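Long-range contacts in succinylglutamate desuccinylase (PDB 2BCO), which probably catalyses the zinc-dependent hydrolysis of N-succinyl-L-glutamate to succinate and L-glutamate, the last step of arginine degradation by the AST pathway: residues A[64-69]-A[221-226]; A[69-74]-A[227-232]; A[60-65]-A[94-99]; A[187-192]-A[234-239]. All coordinates share one frame; numbering follows the deposited sequence.

Contact 1: A[64-69]-A[221-226]; sequences GDETAP and GRVARI. With ZN (zinc ion), chain C.
The His-x-x-Glu zinc motif of the AspA/AstE catalytic domain, His63 to Glu66, here meets the loop that follows strand 214-220. Glu66 sets its CG beside the backbone N, anti to the carbonyl carbon (chi1 -67°), and runs on extended to the metal. Both carboxylate oxygens bind the zinc, Glu66 OE1 at 2.3 Å and Glu66 OE2 at 2.5 Å. His63 and His155 supply the other protein ligands, and OE1 also accepts from the backbone N of Cys156, a second-shell bond that helps fix the carboxylate. Glutamate suits this place: its chain is long enough to reach the metal, and its carboxylate is negative and can bind through both oxygens. Its aliphatic part is covered from the other segment by Val223, whose CG1 crosses obliquely at 3.7 Å from Glu66 CG. Val223 CB also lies 3.5 Å from Asp65 O, so the branched residue fits close against the turn.

Thr67 points its side chain at the loop and uses both branches. Thr67 OG1 takes the crowded position between the backbone N and the carbonyl carbon (chi1 74°) and donates to Ala224 O at 2.6 Å, coming from above the carbonyl plane. The same oxygen accepts a hydrogen bond from Asn229 ND2. The carbon side of Thr67 faces Ile226, which crosses obliquely with its CG1 3.5 Å from Thr67 CB; one small residue thereby offers a polar and an apolar surface. Between the backbones sits water 1, which accepts from Ala68 N at 3.1 Å and can donate to Arg222 O.

Contact 2: A[69-74]-A[227-232]; sequences PMELVD and GENALD
Glu71 reaches out from the first turns of helix 68-81 and ends among the residues of the loop 227-232. Its CG lies anti to the carbonyl carbon and the chain beyond is extended, which carries the carboxylate well clear of the helix surface. One oxygen, OE1, does the polar work. Asn229 ND2 meets the anti lone pair of Glu71 OE1 at 3.1 Å, and that oxygen lies close to the amide plane; the amide and carboxylate planes are turned 50° apart. Gly227 N comes from a different direction, above the carboxylate plane, and gives the shorter bond to Glu71 OE1, 2.8 Å and nearly straight at 167°. Glycine suits this corner, since the chain passes through it with a positive phi.

Leu231 crosses the glutamate at about a right angle, with CD2 4.0 Å from Glu71 OE2. On the next helix residue, Leu72 CD2 stands 4.5 Å from Leu231 CG, a loose apolar touch beside the polar one. Asn229 ND2 is shared with Thr67, so an amide with two N-H groups can join the side chains of Thr67 and Glu71.

Two N-H donors converging on one oxygen would favour the charged form of Glu71 and probably keep it ionised, fastening the loop 227-232 to helix 68-81 by hydrogen bonds that a negative charge would strengthen.

Contact 3: A[60-65]-A[94-99]; sequences CGIHGD and IIAHPE. With ZN (zinc ion), chain C.
Strands 55-60 and 90-95 run parallel in the central sheet of the catalytic domain, and this contact takes in their C-terminal ends, where the first of them leads into the zinc loop. The tight part is the bridge between Cys60 and Ile95. Cys60 grips the residues on either side of its partner: its N donates to Ile94 O at 2.9 Å, in the carbonyl plane, and its O accepts from Ala96 N at 3.0 Å, nearly along the C=O axis. On the same face of the sheet Cys60 SG, in the crowded position between backbone N and carbonyl carbon, lies 4.0 Å from Ile95 CG1.

Directly afterwards the chain turns through Gly61, where phi is positive and a side chain would press on Ala96 O. Here the packing is strained, for Gly61 O and Ala96 O, both acceptors, stand only 2.6 Å apart. Ile62 starts away from the other segment, but its bent chain (chi1 -82°, chi2 -59°) brings CD1 back to 3.8 Å from Ala96 CB; the small alanine admits it.

Past Ala96 the fit loosens, though the contact itself stays buried. His97, the N-cap residue of helix 98-102, has its CB 3.7 Å from Gly61 O, while its ring meets Ile62 O edge-on through CD2 at 4.3 Å and turns its NE2 to Glu126. Beyond it the chain enters helix 98-102, where Glu99 is exposed.

Farther along the zinc loop, His63 ND1 binds zinc at 2.4 Å and NE2 bonds Asn111 OD1, which is consistent with a neutral imidazole carrying its proton on NE2 and held in rotation from both ends.

Contact 4: A[187-192]-A[234-239]; sequences SAHIEA and LTAFDL
Ala236, Phe237 and Ala188 lose most surface where the first turn of helix 235-245 meets the end of helix 179-188. The two backbones come very close, with 4.1 Å between Ala188 CA and Phe237 CA, and the methyl side chains of Ala188 and Ala236 allow it. Ala236 turns its methyl toward the other segment, where CB lies 3.6 Å from Ala188 O and equally 3.6 Å from His189 CD2, the imidazole approaching it obliquely.

Phe237 has CG anti to the backbone N (chi1 163°), and its ring lies beside Ile190, pointing the same way; Phe237 CD1 meets Ala188 CB at 4.1 Å and Ile190 CD1 at 4.2 Å. Met218 and Leu220 of strand 214-220 also touch Phe237, and a large apolar ring can reach all of them.

At the more open side, water 3 donates to Ser187 O at 2.8 Å and to Ala236 O at 2.9 Å, linking two carbonyls that cannot bond each other.

His189, with its positive phi, ends helix 179-188 in a Schellman motif, and this C-terminal cap sits against the start of a second helix flanking the sheet, as in the layered alpha/beta fold of the zinc exopeptidases.

In the fold
Contacts 1 and 3 share Gly64 and Asp65 and both hold a zinc ligand, Glu66 and His63 respectively; their centres are 10 Å apart. Contact 2 continues contact 1 along helix 68-81, sharing Pro69 with it, and the centres lie 7 Å from each other. Ile226 CD1 of contact 1 packs against Met70 CE of contact 2 at 3.4 Å, while the side chain of Asn229 in contact 2 is about 12 Å from the zinc. Contact 4 stands farther off, its centre 21 Å from that of contact 3, but Leu72 CD1 of contact 2 touches Phe237 CD2 at 3.8 Å. The side chain of Ile190 in contact 4 is about 7 Å from that of Glu219, the predicted active-site residue.

Contact 1: A[64-69]-A[221-226]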
loop_
_atom_site.group_PDB
_atom_site.type_symbol
_atom_site.label_atom_id
_atom_site.label_comp_id
_atom_site.label_asym_id
_atom_site.label_seq_id
_atom_site.Cartn_x
_atom_site.Cartn_y
_atom_site.Cartn_z
ATOM N N GLY A 64 -1.196 -1.043 -12.289
ATOM C CA GLY A 64 -0.093 -1.127 -13.237
ATOM C C GLY A 64 0.823 0.055 -13.471
ATOM O O GLY A 64 2.039 -0.124 -13.584
ATOM N N ASP A 65 0.254 1.257 -13.551
ATOM C CA ASP A 65 1.053 2.458 -13.800
ATOM C C ASP A 65 1.826 3.048 -12.609
ATOM O O ASP A 65 2.468 4.077 -12.749
ATOM C CB ASP A 65 0.172 3.548 -14.436
ATOM C CG ASP A 65 -1.087 3.831 -13.635
ATOM O OD1 ASP A 65 -1.295 3.204 -12.572
ATOM O OD2 ASP A 65 -1.884 4.688 -14.070
ATOM N N GLU A 66 1.789 2.405 -11.449
ATOM C CA GLU A 66 2.507 2.934 -10.280
ATOM C C GLU A 66 3.860 2.240 -10.139
ATOM O O GLU A 66 4.070 1.395 -9.271
ATOM C CB GLU A 66 1.617 2.764 -9.044
ATOM C CG GLU A 66 0.389 3.669 -9.156
ATOM C CD GLU A 66 -0.710 3.324 -8.189
ATOM O OE1 GLU A 66 -0.417 2.663 -7.172
ATOM O OE2 GLU A 66 -1.864 3.722 -8.442
ATOM N N THR A 67 4.781 2.651 -11.004
ATOM C CA THR A 67 6.098 2.049 -11.121
ATOM C C THR A 67 7.215 2.299 -10.115
ATOM O O THR A 67 8.021 1.401 -9.883
ATOM C CB THR A 67 6.664 2.329 -12.544
ATOM O OG1 THR A 67 7.067 3.704 -12.643
ATOM C CG2 THR A 67 5.580 2.061 -13.608
ATOM N N ALA A 68 7.288 3.498 -9.538
ATOM C CA ALA A 68 8.350 3.822 -8.577
ATOM C C ALA A 68 8.636 2.717 -7.547
ATOM O O ALA A 68 9.783 2.303 -7.379
ATOM C CB ALA A 68 8.035 5.143 -7.864
ATOM N N PRO A 69 7.605 2.222 -6.845
ATOM C CA PRO A 69 7.878 1.168 -5.862
ATOM C C PRO A 69 8.419 -0.104 -6.514
ATOM O O PRO A 69 9.211 -0.835 -5.907
ATOM C CB PRO A 69 6.518 0.946 -5.197
ATOM C CG PRO A 69 5.848 2.282 -5.343
ATOM C CD PRO A 69 6.204 2.661 -6.766
ATOM N N GLY A 221 4.812 8.914 -3.810
ATOM C CA GLY A 221 4.961 9.758 -4.971
ATOM C C GLY A 221 3.791 9.684 -5.931
ATOM O O GLY A 221 2.678 9.326 -5.552
ATOM N N ARG A 222 4.067 10.030 -7.182
ATOM C CA ARG A 222 3.068 10.063 -8.250
ATOM C C ARG A 222 3.402 9.018 -9.300
ATOM O O ARG A 222 4.498 8.451 -9.284
ATOM C CB ARG A 222 3.080 11.451 -8.904
ATOM C CG ARG A 222 2.819 12.592 -7.932
ATOM C CD ARG A 222 1.335 12.763 -7.709
ATOM N NE ARG A 222 0.685 13.329 -8.893
ATOM C CZ ARG A 222 0.783 14.603 -9.256
ATOM N NH1 ARG A 222 1.499 15.454 -8.520
ATOM N NH2 ARG A 222 0.176 15.029 -10.356
ATOM N N VAL A 223 2.468 8.770 -10.213
ATOM C CA VAL A 223 2.702 7.799 -11.271
ATOM C C VAL A 223 3.598 8.375 -12.374
ATOM O O VAL A 223 3.502 9.550 -12.724
ATOM C CB VAL A 223 1.366 7.316 -11.920
ATOM C CG1 VAL A 223 0.344 7.011 -10.840
ATOM C CG2 VAL A 223 0.828 8.350 -12.873
ATOM N N ALA A 224 4.474 7.531 -12.906
ATOM C CA ALA A 224 5.373 7.916 -13.987
ATOM C C ALA A 224 5.920 6.628 -14.557
ATOM O O ALA A 224 5.854 5.585 -13.906
ATOM C CB ALA A 224 6.513 8.803 -13.461
ATOM N N ARG A 225 6.460 6.687 -15.768
ATOM C CA ARG A 225 6.998 5.488 -16.392
ATOM C C ARG A 225 8.243 5.012 -15.659
ATOM O O ARG A 225 8.856 5.754 -14.889
ATOM C CB ARG A 225 7.351 5.754 -17.859
ATOM C CG ARG A 225 6.259 6.464 -18.652
ATOM C CD ARG A 225 6.640 6.654 -20.121
ATOM N NE ARG A 225 5.583 7.338 -20.853
ATOM C CZ ARG A 225 5.433 8.658 -20.905
ATOM N NH1 ARG A 225 6.285 9.467 -20.282
ATOM N NH2 ARG A 225 4.399 9.171 -21.547
ATOM N N ILE A 226 8.597 3.755 -15.891
ATOM C CA ILE A 226 9.781 3.168 -15.306
ATOM C C ILE A 226 11.012 3.913 -15.867
ATOM O O ILE A 226 11.089 4.183 -17.073
ATOM C CB ILE A 226 9.857 1.668 -15.672
ATOM C CG1 ILE A 226 8.710 0.917 -14.987
ATOM C CG2 ILE A 226 11.213 1.105 -15.303
ATOM C CD1 ILE A 226 8.663 -0.595 -15.261
HETATM ZN ZN ZN C . -2.517 2.621 -6.256
HETATM O O HOH W 1 5.481 5.842 -10.587
HETATM O O HOH W 2 -3.528 4.906 -5.694
#

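Contact 2: A[69-74]-A[227-232]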
loop_
_atom_site.group_PDB
_atom_site.type_symbol
_atom_site.label_atom_id
_atom_site.label_comp_id
_atom_site.label_asym_id
_atom_site.label_seq_id
_atom_site.Cartn_x
_atom_site.Cartn_y
_atom_site.Cartn_z
ATOM N N PRO A 69 7.605 2.222 -6.845
ATOM C CA PRO A 69 7.878 1.168 -5.862
ATOM C C PRO A 69 8.419 -0.104 -6.514
ATOM O O PRO A 69 9.211 -0.835 -5.907
ATOM C CB PRO A 69 6.518 0.946 -5.197
ATOM C CG PRO A 69 5.848 2.282 -5.343
ATOM C CD PRO A 69 6.204 2.661 -6.766
HETATM N N MSE A 70 7.982 -0.367 -7.742
HETATM C CA MSE A 70 8.430 -1.545 -8.470
HETATM C C MSE A 70 9.935 -1.431 -8.683
HETATM O O MSE A 70 10.662 -2.417 -8.549
HETATM C CB MSE A 70 7.710 -1.645 -9.821
HETATM C CG MSE A 70 6.192 -1.570 -9.722
HETATM SE SE MSE A 70 5.254 -1.826 -11.414
HETATM C CE MSE A 70 6.655 -1.249 -12.629
ATOM N N GLU A 71 10.397 -0.222 -9.006
ATOM C CA GLU A 71 11.821 0.025 -9.222
ATOM C C GLU A 71 12.582 -0.174 -7.915
ATOM O O GLU A 71 13.660 -0.769 -7.912
ATOM C CB GLU A 71 12.073 1.453 -9.738
ATOM C CG GLU A 71 11.443 1.789 -11.089
ATOM C CD GLU A 71 12.238 2.864 -11.852
ATOM O OE1 GLU A 71 11.666 3.928 -12.201
ATOM O OE2 GLU A 71 13.446 2.633 -12.097
ATOM N N LEU A 72 12.021 0.320 -6.807
ATOM C CA LEU A 72 12.669 0.169 -5.496
ATOM C C LEU A 72 12.767 -1.305 -5.131
ATOM O O LEU A 72 13.803 -1.768 -4.655
ATOM C CB LEU A 72 11.889 0.910 -4.400
ATOM C CG LEU A 72 11.801 2.431 -4.546
ATOM C CD1 LEU A 72 11.153 3.020 -3.301
ATOM C CD2 LEU A 72 13.213 3.024 -4.762
ATOM N N VAL A 73 11.681 -2.038 -5.352
ATOM C CA VAL A 73 11.662 -3.466 -5.065
ATOM C C VAL A 73 12.696 -4.156 -5.949
ATOM O O VAL A 73 13.433 -5.021 -5.496
ATOM C CB VAL A 73 10.258 -4.084 -5.338
ATOM C CG1 VAL A 73 10.330 -5.610 -5.299
ATOM C CG2 VAL A 73 9.260 -3.583 -4.291
ATOM N N ASP A 74 12.762 -3.751 -7.210
ATOM C CA ASP A 74 13.709 -4.356 -8.135
ATOM C C ASP A 74 15.166 -4.206 -7.694
ATOM O O ASP A 74 15.968 -5.123 -7.870
ATOM C CB ASP A 74 13.539 -3.761 -9.527
ATOM C CG ASP A 74 14.418 -4.435 -10.550
ATOM O OD1 ASP A 74 14.197 -5.632 -10.829
ATOM O OD2 ASP A 74 15.335 -3.765 -11.067
ATOM N N GLY A 227 11.954 4.241 -14.983
ATOM C CA GLY A 227 13.153 4.951 -15.382
ATOM C C GLY A 227 12.901 6.443 -15.491
ATOM O O GLY A 227 13.796 7.215 -15.847
ATOM N N GLU A 228 11.674 6.853 -15.185
ATOM C CA GLU A 228 11.306 8.258 -15.269
ATOM C C GLU A 228 10.660 8.757 -13.973
ATOM O O GLU A 228 9.938 9.753 -13.976
ATOM C CB GLU A 228 10.360 8.476 -16.468
ATOM C CG GLU A 228 11.003 8.161 -17.827
ATOM C CD GLU A 228 10.065 8.354 -19.022
ATOM O OE1 GLU A 228 8.999 8.996 -18.885
ATOM O OE2 GLU A 228 10.413 7.868 -20.119
ATOM N N ASN A 229 10.932 8.069 -12.865
ATOM C CA ASN A 229 10.377 8.460 -11.569
ATOM C C ASN A 229 11.296 9.390 -10.780
ATOM O O ASN A 229 12.503 9.453 -11.020
ATOM C CB ASN A 229 10.082 7.218 -10.712
ATOM C CG ASN A 229 8.823 6.488 -11.152
ATOM O OD1 ASN A 229 7.731 7.055 -11.146
ATOM N ND2 ASN A 229 8.973 5.230 -11.533
ATOM N N ALA A 230 10.711 10.113 -9.832
ATOM C CA ALA A 230 11.464 11.029 -8.972
ATOM C C ALA A 230 11.972 10.210 -7.782
ATOM O O ALA A 230 11.668 10.510 -6.631
ATOM C CB ALA A 230 10.545 12.164 -8.495
ATOM N N LEU A 231 12.760 9.182 -8.085
ATOM C CA LEU A 231 13.297 8.248 -7.094
ATOM C C LEU A 231 13.987 8.792 -5.845
ATOM O O LEU A 231 13.876 8.199 -4.769
ATOM C CB LEU A 231 14.234 7.252 -7.791
ATOM C CG LEU A 231 13.672 5.873 -8.172
ATOM C CD1 LEU A 231 12.204 5.960 -8.534
ATOM C CD2 LEU A 231 14.474 5.301 -9.330
ATOM N N ASP A 232 14.701 9.902 -5.983
ATOM C CA ASP A 232 15.411 10.496 -4.856
ATOM C C ASP A 232 14.451 10.918 -3.755
ATOM O O ASP A 232 14.797 10.876 -2.579
ATOM C CB ASP A 232 16.254 11.685 -5.333
ATOM C CG ASP A 232 17.390 11.247 -6.231
ATOM O OD1 ASP A 232 18.281 10.526 -5.725
ATOM O OD2 ASP A 232 17.390 11.597 -7.440
#

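Contact 3: A[60-65]-A[94-99]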
loop_
_atom_site.group_PDB
_atom_site.type_symbol
_atom_site.label_atom_id
_atom_site.label_comp_id
_atom_site.label_asym_id
_atom_site.label_seq_id
_atom_site.Cartn_x
_atom_site.Cartn_y
_atom_site.Cartn_z
ATOM N N CYS A 60 3.687 -4.568 -4.820
ATOM C CA CYS A 60 3.681 -3.359 -5.610
ATOM C C CYS A 60 2.960 -3.680 -6.904
ATOM O O CYS A 60 2.758 -4.852 -7.241
ATOM C CB CYS A 60 5.111 -2.902 -5.902
ATOM S SG CYS A 60 6.064 -4.079 -6.829
ATOM N N GLY A 61 2.557 -2.640 -7.622
ATOM C CA GLY A 61 1.884 -2.863 -8.880
ATOM C C GLY A 61 0.441 -3.345 -8.863
ATOM O O GLY A 61 -0.016 -3.850 -9.882
ATOM N N ILE A 62 -0.271 -3.216 -7.742
ATOM C CA ILE A 62 -1.677 -3.615 -7.699
ATOM C C ILE A 62 -2.334 -2.833 -8.841
ATOM O O ILE A 62 -3.256 -3.315 -9.506
ATOM C CB ILE A 62 -2.338 -3.247 -6.336
ATOM C CG1 ILE A 62 -2.013 -4.327 -5.302
ATOM C CG2 ILE A 62 -3.861 -3.108 -6.480
ATOM C CD1 ILE A 62 -2.486 -5.728 -5.697
ATOM N N HIS A 63 -1.821 -1.621 -9.045
ATOM C CA HIS A 63 -2.238 -0.713 -10.110
ATOM C C HIS A 63 -1.006 -0.682 -11.020
ATOM O O HIS A 63 0.090 -0.349 -10.570
ATOM C CB HIS A 63 -2.541 0.678 -9.539
ATOM C CG HIS A 63 -3.818 0.732 -8.759
ATOM N ND1 HIS A 63 -4.060 1.673 -7.783
ATOM C CD2 HIS A 63 -4.935 -0.029 -8.830
ATOM C CE1 HIS A 63 -5.269 1.489 -7.284
ATOM N NE2 HIS A 63 -5.820 0.462 -7.902
ATOM N N GLY A 64 -1.196 -1.043 -12.289
ATOM C CA GLY A 64 -0.093 -1.127 -13.237
ATOM C C GLY A 64 0.823 0.055 -13.471
ATOM O O GLY A 64 2.039 -0.124 -13.584
ATOM N N ASP A 65 0.254 1.257 -13.551
ATOM C CA ASP A 65 1.053 2.458 -13.800
ATOM C C ASP A 65 1.826 3.048 -12.609
ATOM O O ASP A 65 2.468 4.077 -12.749
ATOM C CB ASP A 65 0.172 3.548 -14.436
ATOM C CG ASP A 65 -1.087 3.831 -13.635
ATOM O OD1 ASP A 65 -1.295 3.204 -12.572
ATOM O OD2 ASP A 65 -1.884 4.688 -14.070
ATOM N N ILE A 94 5.965 -9.092 -4.304
ATOM C CA ILE A 94 4.966 -9.301 -5.315
ATOM C C ILE A 94 4.861 -8.149 -6.297
ATOM O O ILE A 94 4.847 -6.978 -5.908
ATOM C CB ILE A 94 3.570 -9.520 -4.659
ATOM C CG1 ILE A 94 3.598 -10.758 -3.758
ATOM C CG2 ILE A 94 2.495 -9.675 -5.730
ATOM C CD1 ILE A 94 2.286 -10.987 -3.018
ATOM N N ILE A 95 4.834 -8.493 -7.575
ATOM C CA ILE A 95 4.616 -7.511 -8.624
ATOM C C ILE A 95 3.285 -8.040 -9.146
ATOM O O ILE A 95 3.247 -8.970 -9.943
ATOM C CB ILE A 95 5.663 -7.579 -9.755
ATOM C CG1 ILE A 95 7.028 -7.123 -9.251
ATOM C CG2 ILE A 95 5.222 -6.694 -10.921
ATOM C CD1 ILE A 95 8.129 -7.323 -10.256
ATOM N N ALA A 96 2.193 -7.485 -8.642
ATOM C CA ALA A 96 0.879 -7.930 -9.053
ATOM C C ALA A 96 0.523 -7.265 -10.368
ATOM O O ALA A 96 0.905 -6.130 -10.610
ATOM C CB ALA A 96 -0.148 -7.559 -7.990
ATOM N N HIS A 97 -0.175 -7.976 -11.237
ATOM C CA HIS A 97 -0.615 -7.380 -12.501
ATOM C C HIS A 97 0.401 -6.829 -13.512
ATOM O O HIS A 97 0.258 -5.702 -13.991
ATOM C CB HIS A 97 -1.607 -6.271 -12.193
ATOM C CG HIS A 97 -2.788 -6.270 -13.091
ATOM N ND1 HIS A 97 -2.866 -7.070 -14.215
ATOM C CD2 HIS A 97 -3.960 -5.593 -13.036
ATOM C CE1 HIS A 97 -4.027 -6.889 -14.803
ATOM N NE2 HIS A 97 -4.715 -5.995 -14.105
ATOM N N PRO A 98 1.416 -7.616 -13.880
ATOM C CA PRO A 98 2.388 -7.101 -14.847
ATOM C C PRO A 98 1.781 -6.756 -16.220
ATOM O O PRO A 98 2.312 -5.927 -16.957
ATOM C CB PRO A 98 3.419 -8.224 -14.926
ATOM C CG PRO A 98 2.601 -9.450 -14.629
ATOM C CD PRO A 98 1.748 -8.992 -13.479
ATOM N N GLU A 99 0.661 -7.377 -16.560
ATOM C CA GLU A 99 0.053 -7.092 -17.847
ATOM C C GLU A 99 -0.404 -5.640 -17.918
ATOM O O GLU A 99 -0.311 -5.005 -18.965
ATOM C CB GLU A 99 -1.126 -8.031 -18.113
ATOM C CG GLU A 99 -1.754 -7.842 -19.482
ATOM C CD GLU A 99 -2.812 -8.887 -19.794
ATOM O OE1 GLU A 99 -3.430 -8.800 -20.877
ATOM O OE2 GLU A 99 -3.026 -9.795 -18.963
HETATM ZN ZN ZN C . -2.517 2.621 -6.256
HETATM O O HOH W 2 -3.528 4.906 -5.694
#

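Contact 4: A[187-192]-A[234-239]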
loop_
_atom_site.group_PDB
_atom_site.type_symbol
_atom_site.label_atom_id
_atom_site.label_comp_id
_atom_site.label_asym_id
_atom_site.label_seq_id
_atom_site.Cartn_x
_atom_site.Cartn_y
_atom_site.Cartn_z
ATOM N N SER A 187 10.291 6.528 10.665
ATOM C CA SER A 187 11.636 6.332 10.144
ATOM C C SER A 187 11.663 6.490 8.630
ATOM O O SER A 187 12.646 6.982 8.079
ATOM C CB SER A 187 12.168 4.946 10.523
ATOM O OG SER A 187 12.381 4.865 11.921
ATOM N N ALA A 188 10.578 6.084 7.966
ATOM C CA ALA A 188 10.480 6.169 6.509
ATOM C C ALA A 188 10.205 7.581 6.044
ATOM O O ALA A 188 10.298 7.867 4.858
ATOM C CB ALA A 188 9.383 5.241 5.992
ATOM N N HIS A 189 9.860 8.458 6.979
ATOM C CA HIS A 189 9.572 9.851 6.662
ATOM C C HIS A 189 8.262 10.028 5.902
ATOM O O HIS A 189 8.108 10.981 5.135
ATOM C CB HIS A 189 10.719 10.468 5.859
ATOM C CG HIS A 189 11.930 10.788 6.677
ATOM N ND1 HIS A 189 12.142 10.253 7.932
ATOM C CD2 HIS A 189 13.008 11.565 6.418
ATOM C CE1 HIS A 189 13.293 10.684 8.405
ATOM N NE2 HIS A 189 13.843 11.483 7.505
ATOM N N ILE A 190 7.322 9.108 6.118
ATOM C CA ILE A 190 6.013 9.193 5.478
ATOM C C ILE A 190 5.330 10.356 6.190
ATOM O O ILE A 190 5.123 10.330 7.403
ATOM C CB ILE A 190 5.214 7.890 5.672
ATOM C CG1 ILE A 190 6.010 6.725 5.077
ATOM C CG2 ILE A 190 3.858 7.992 4.982
ATOM C CD1 ILE A 190 6.135 6.783 3.532
ATOM N N GLU A 191 5.005 11.389 5.429
ATOM C CA GLU A 191 4.417 12.598 5.980
ATOM C C GLU A 191 3.117 12.468 6.753
ATOM O O GLU A 191 2.891 13.219 7.698
ATOM C CB GLU A 191 4.267 13.622 4.860
ATOM C CG GLU A 191 5.607 13.967 4.222
ATOM C CD GLU A 191 5.466 14.824 2.986
ATOM O OE1 GLU A 191 4.780 15.865 3.066
ATOM O OE2 GLU A 191 6.051 14.466 1.936
ATOM N N ALA A 192 2.263 11.526 6.368
ATOM C CA ALA A 192 1.000 11.366 7.067
ATOM C C ALA A 192 0.409 9.971 6.932
ATOM O O ALA A 192 0.692 9.254 5.966
ATOM C CB ALA A 192 0.003 12.392 6.559
ATOM N N LEU A 234 12.178 9.318 -2.718
ATOM C CA LEU A 234 11.752 8.122 -1.992
ATOM C C LEU A 234 12.913 7.487 -1.239
ATOM O O LEU A 234 12.786 6.389 -0.699
ATOM C CB LEU A 234 11.157 7.088 -2.956
ATOM C CG LEU A 234 9.864 7.489 -3.657
ATOM C CD1 LEU A 234 9.462 6.397 -4.635
ATOM C CD2 LEU A 234 8.763 7.718 -2.617
ATOM N N THR A 235 14.043 8.184 -1.203
ATOM C CA THR A 235 15.226 7.680 -0.523
ATOM C C THR A 235 14.994 7.334 0.956
ATOM O O THR A 235 15.409 6.274 1.420
ATOM C CB THR A 235 16.383 8.700 -0.634
ATOM O OG1 THR A 235 16.683 8.912 -2.020
ATOM C CG2 THR A 235 17.631 8.200 0.093
ATOM N N ALA A 236 14.339 8.218 1.696
ATOM C CA ALA A 236 14.088 7.970 3.114
ATOM C C ALA A 236 13.230 6.717 3.300
ATOM O O ALA A 236 13.495 5.887 4.165
ATOM C CB ALA A 236 13.407 9.186 3.746
ATOM N N PHE A 237 12.194 6.581 2.488
ATOM C CA PHE A 237 11.356 5.406 2.594
ATOM C C PHE A 237 12.142 4.129 2.291
ATOM O O PHE A 237 12.054 3.143 3.026
ATOM C CB PHE A 237 10.172 5.489 1.623
ATOM C CG PHE A 237 9.510 4.167 1.388
ATOM C CD1 PHE A 237 8.585 3.669 2.291
ATOM C CD2 PHE A 237 9.856 3.388 0.283
ATOM C CE1 PHE A 237 8.012 2.415 2.102
ATOM C CE2 PHE A 237 9.290 2.134 0.087
ATOM C CZ PHE A 237 8.366 1.649 1.001
ATOM N N ASP A 238 12.876 4.143 1.184
ATOM C CA ASP A 238 13.645 2.981 0.752
ATOM C C ASP A 238 14.659 2.496 1.785
ATOM O O ASP A 238 14.866 1.289 1.941
ATOM C CB ASP A 238 14.357 3.297 -0.567
ATOM C CG ASP A 238 15.173 2.134 -1.087
ATOM O OD1 ASP A 238 14.591 1.080 -1.394
ATOM O OD2 ASP A 238 16.405 2.272 -1.186
ATOM N N LEU A 239 15.287 3.444 2.477
ATOM C CA LEU A 239 16.279 3.145 3.507
ATOM C C LEU A 239 15.565 2.529 4.707
ATOM O O LEU A 239 16.043 1.570 5.309
ATOM C CB LEU A 239 16.985 4.435 3.923
ATOM C CG LEU A 239 18.409 4.355 4.482
ATOM C CD1 LEU A 239 18.913 5.766 4.761
ATOM C CD2 LEU A 239 18.438 3.530 5.744
HETATM O O HOH W 3 14.943 6.664 6.553
#